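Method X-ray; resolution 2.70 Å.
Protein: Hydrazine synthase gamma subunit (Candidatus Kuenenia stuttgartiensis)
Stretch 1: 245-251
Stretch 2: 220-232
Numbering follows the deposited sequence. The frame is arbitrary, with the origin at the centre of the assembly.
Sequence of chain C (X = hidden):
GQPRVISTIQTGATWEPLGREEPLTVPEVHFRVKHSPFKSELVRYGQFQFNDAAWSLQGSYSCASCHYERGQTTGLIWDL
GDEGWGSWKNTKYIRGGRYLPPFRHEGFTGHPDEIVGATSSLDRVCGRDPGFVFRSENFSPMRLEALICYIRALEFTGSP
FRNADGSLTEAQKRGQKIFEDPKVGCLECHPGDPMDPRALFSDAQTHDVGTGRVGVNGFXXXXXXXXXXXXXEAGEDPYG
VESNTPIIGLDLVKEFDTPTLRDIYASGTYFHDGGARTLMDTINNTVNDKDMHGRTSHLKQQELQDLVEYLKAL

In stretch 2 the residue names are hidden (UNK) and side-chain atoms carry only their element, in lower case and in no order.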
# COMPACT_ATOMS: atom_id res chain seq x y z
N THR C 245 14.18 43.05 -16.24
CA THR C 245 15.26 42.82 -17.20
C THR C 245 16.48 42.21 -16.52
O THR C 245 16.74 42.49 -15.35
CB THR C 245 15.68 44.12 -17.90
OG1 THR C 245 16.45 44.92 -16.99
CG2 THR C 245 14.47 44.91 -18.33
N PRO C 246 17.24 41.38 -17.25
CA PRO C 246 18.49 40.83 -16.71
C PRO C 246 19.59 41.88 -16.60
O PRO C 246 19.76 42.69 -17.51
CB PRO C 246 18.86 39.75 -17.73
CG PRO C 246 18.25 40.22 -19.00
CD PRO C 246 16.95 40.86 -18.60
N ILE C 247 20.33 41.86 -15.49
CA ILE C 247 21.50 42.72 -15.34
C ILE C 247 22.79 41.96 -15.64
O ILE C 247 23.89 42.50 -15.51
CB ILE C 247 21.58 43.33 -13.92
CG1 ILE C 247 21.54 42.24 -12.85
CG2 ILE C 247 20.44 44.32 -13.71
CD1 ILE C 247 21.52 42.79 -11.44
N ILE C 248 22.66 40.70 -16.05
CA ILE C 248 23.80 39.88 -16.45
C ILE C 248 23.54 39.17 -17.78
O ILE C 248 22.40 39.15 -18.26
CB ILE C 248 24.16 38.82 -15.40
CG1 ILE C 248 23.04 37.78 -15.27
CG2 ILE C 248 24.46 39.46 -14.05
CD1 ILE C 248 23.36 36.65 -14.32
N GLY C 249 24.58 38.60 -18.36
CA GLY C 249 24.43 37.81 -19.57
C GLY C 249 25.75 37.36 -20.19
O GLY C 249 26.81 37.90 -19.87
N LEU C 250 25.68 36.36 -21.06
CA LEU C 250 26.84 35.93 -21.83
C LEU C 250 26.51 35.91 -23.31
O LEU C 250 25.74 35.06 -23.76
CB LEU C 250 27.30 34.54 -21.37
CG LEU C 250 27.79 34.40 -19.93
CD1 LEU C 250 28.01 32.94 -19.57
CD2 LEU C 250 29.06 35.20 -19.76
N ASP C 251 27.11 36.81 -24.07
CA ASP C 251 26.84 36.92 -25.50
C ASP C 251 27.86 36.15 -26.32
O ASP C 251 29.04 36.08 -25.97
CB ASP C 251 26.81 38.38 -25.94
CG ASP C 251 25.56 39.11 -25.49
OD1 ASP C 251 24.55 38.44 -25.19
OD2 ASP C 251 25.58 40.36 -25.44
N UNK C 220 33.66 34.80 -23.99
CA UNK C 220 33.60 33.33 -23.99
C UNK C 220 33.97 32.71 -22.65
O UNK C 220 34.46 31.58 -22.60
c UNK C 220 35.29 32.73 -29.99
n UNK C 220 34.53 32.76 -28.89
c UNK C 220 34.50 32.76 -25.09
n UNK C 220 36.61 32.61 -29.88
c UNK C 220 35.05 32.66 -27.53
c UNK C 220 33.98 32.98 -26.50
n UNK C 220 34.73 32.82 -31.19
N UNK C 221 33.72 33.43 -21.56
CA UNK C 221 33.96 32.89 -20.23
C UNK C 221 32.67 32.82 -19.42
O UNK C 221 31.62 33.25 -19.89
c UNK C 221 35.00 33.73 -19.48
o UNK C 221 34.51 35.02 -19.19
N UNK C 222 32.76 32.28 -18.21
CA UNK C 222 31.60 32.13 -17.34
C UNK C 222 32.02 32.28 -15.88
O UNK C 222 33.15 31.92 -15.52
c UNK C 222 30.91 30.76 -17.58
c UNK C 222 31.81 29.61 -17.15
o UNK C 222 29.66 30.70 -16.87
N UNK C 223 31.13 32.81 -15.02
CA UNK C 223 29.79 33.32 -15.30
C UNK C 223 29.79 34.76 -15.80
O UNK C 223 30.85 35.38 -15.93
c UNK C 223 31.45 32.87 -13.58
c UNK C 223 30.21 33.51 -12.98
c UNK C 223 29.11 33.24 -13.93
N UNK C 224 28.60 35.29 -16.08
CA UNK C 224 28.47 36.65 -16.57
C UNK C 224 28.74 37.68 -15.49
O UNK C 224 28.63 37.39 -14.30
N UNK C 225 29.07 38.89 -15.92
CA UNK C 225 29.34 39.99 -15.00
C UNK C 225 28.21 41.00 -15.10
O UNK C 225 27.55 41.10 -16.14
n UNK C 225 34.40 42.45 -16.78
c UNK C 225 30.68 41.53 -16.55
c UNK C 225 31.91 42.41 -16.61
c UNK C 225 30.68 40.65 -15.30
c UNK C 225 33.19 41.59 -16.66
N UNK C 226 27.98 41.76 -14.03
CA UNK C 226 26.90 42.72 -14.04
C UNK C 226 27.28 43.89 -14.94
O UNK C 226 28.26 44.58 -14.68
c UNK C 226 25.41 44.20 -12.65
c UNK C 226 26.31 42.06 -11.69
c UNK C 226 26.58 43.23 -12.62
N UNK C 227 26.50 44.11 -15.99
CA UNK C 227 26.78 45.18 -16.93
C UNK C 227 26.03 46.45 -16.56
O UNK C 227 26.28 47.52 -17.13
c UNK C 227 26.43 44.75 -18.36
c UNK C 227 23.22 42.78 -18.74
c UNK C 227 24.98 44.41 -18.57
c UNK C 227 22.72 45.10 -19.01
c UNK C 227 22.30 43.79 -18.97
c UNK C 227 24.55 43.10 -18.53
c UNK C 227 24.05 45.41 -18.82
N UNK C 228 25.11 46.34 -15.62
CA UNK C 228 24.34 47.49 -15.18
C UNK C 228 25.01 48.10 -13.95
O UNK C 228 25.00 47.51 -12.87
c UNK C 228 22.90 47.09 -14.87
c UNK C 228 21.95 48.28 -14.85
n UNK C 228 20.67 48.02 -15.09
o UNK C 228 22.37 49.41 -14.63
N UNK C 229 25.59 49.28 -14.14
CA UNK C 229 26.38 49.91 -13.09
C UNK C 229 25.49 50.46 -11.99
O UNK C 229 25.77 50.29 -10.80
c UNK C 229 28.29 50.48 -14.64
c UNK C 229 27.94 51.82 -12.55
c UNK C 229 27.25 51.05 -13.67
c UNK C 229 29.22 51.52 -15.22
N UNK C 230 24.39 51.10 -12.39
CA UNK C 230 23.43 51.64 -11.44
C UNK C 230 22.77 50.52 -10.63
O UNK C 230 22.50 50.69 -9.44
o UNK C 230 21.84 51.75 -13.28
c UNK C 230 22.36 52.46 -12.17
N UNK C 231 22.53 49.39 -11.27
CA UNK C 231 21.93 48.25 -10.59
C UNK C 231 22.94 47.57 -9.67
O UNK C 231 22.58 47.02 -8.63
c UNK C 231 21.38 47.25 -11.60
N UNK C 232 24.21 47.62 -10.06
CA UNK C 232 25.28 47.08 -9.23
C UNK C 232 25.45 47.93 -7.97
O UNK C 232 25.69 47.40 -6.88
c UNK C 232 26.60 47.01 -10.00
c UNK C 232 27.78 46.39 -9.26
c UNK C 232 27.53 44.92 -8.96
c UNK C 232 29.07 46.57 -10.04
O HOH W 1 31.18 35.90 -23.83

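Position 220 carries seven side-chain atoms: three carbons in a row, a nitrogen, then a carbon bearing two more nitrogens. This guanidinium chain makes no contact with stretch 1. It is Arg220. A water accepts from Arg220 N at 2.7 Å and donates to Asp251 O at 3.0 Å, so it links the two backbones.

Position 221 has one carbon and one oxygen. The CA-to-CB bond points away from stretch 1, but the backbone O lies 3.2 Å from Leu250 CD2. One carbon ending in oxygen is serine, Ser221.

Position 222 has a carbon carrying one oxygen and one carbon. The oxygen is 3.9 Å from Leu250 CD1 and is hydrogen-bonded elsewhere in the structure. A first carbon carrying one oxygen and one carbon is threonine, Thr222.

Position 223 has three carbons that close a ring onto the backbone N. Its backbone C is 4.1 Å from Leu250 CD2. This is Pro223, and the peptide bond before it is cis.

Position 224 has no side-chain atoms. Its CA lies 3.6 Å from Leu250 CD2 and 3.9 Å from Gly249 O. It is Gly224. A CB here would point toward stretch 1 and sit 2.9 Å from Gly249 O, a clash. The close approach depends on its absence.

Position 225 has four carbons in a row ending in nitrogen. The CA-to-CB bond points away from stretch 1, and the exposed side chain makes no contact with it. The backbone O is 4.0 Å from Ile248 CA. It is Lys225.

Position 226 has three carbons, the first carrying the other two. The outer carbons lie near Ile247 and Ile248. It is Val226. CG1 lies 4.1 Å from Ile247 CB, and CG2 lies 4.0 Å from Ile248 CG2.

Position 227 has one carbon followed by a ring of six carbons, with no oxygen on the ring. Ring carbons come close to Pro246 O and Ile248 N, and Gly249 N lies at the ring edge. It is Phe227. Its CZ is 3.1 Å from Pro246 O. Its CE2 is 3.4 Å from Ile248 N and 4.4 Å from Gly249 N.

Position 228 has two carbons, the second carrying one oxygen and one nitrogen. Its CB is 3.9 Å from Ile247 CG2. The amide is Asn228. It is the N-cap: OD1 accepts a weak bond from N of position 231, at 3.4 Å.

Position 229 has four carbons, forked at the first, with one arm two carbons long. It is out of reach of stretch 1. It is Ile229.

Position 230 has one carbon and one oxygen, out of reach of stretch 1. It is Ser230, whose OG donates to Asn228 OD1 at 2.8 Å.

Position 231 has a single carbon, 3.7 Å from Ile247 CG2. It is Ala231.

Position 232 has four carbons, forked at the second, and touches nothing on stretch 1. It is Leu232.

One direct hydrogen bond, Phe227 N to Ile247 O at 3.1 Å, ties the backbones. Val226 CA adds a CA-H...O contact to Ile247 O. Ile247 packs on Val226 and Ala231, and Ile248 on Val226. Leu250 lies against the 221-224 backbone.

Stretch 2 220-232: RSTPGKVFNISAL
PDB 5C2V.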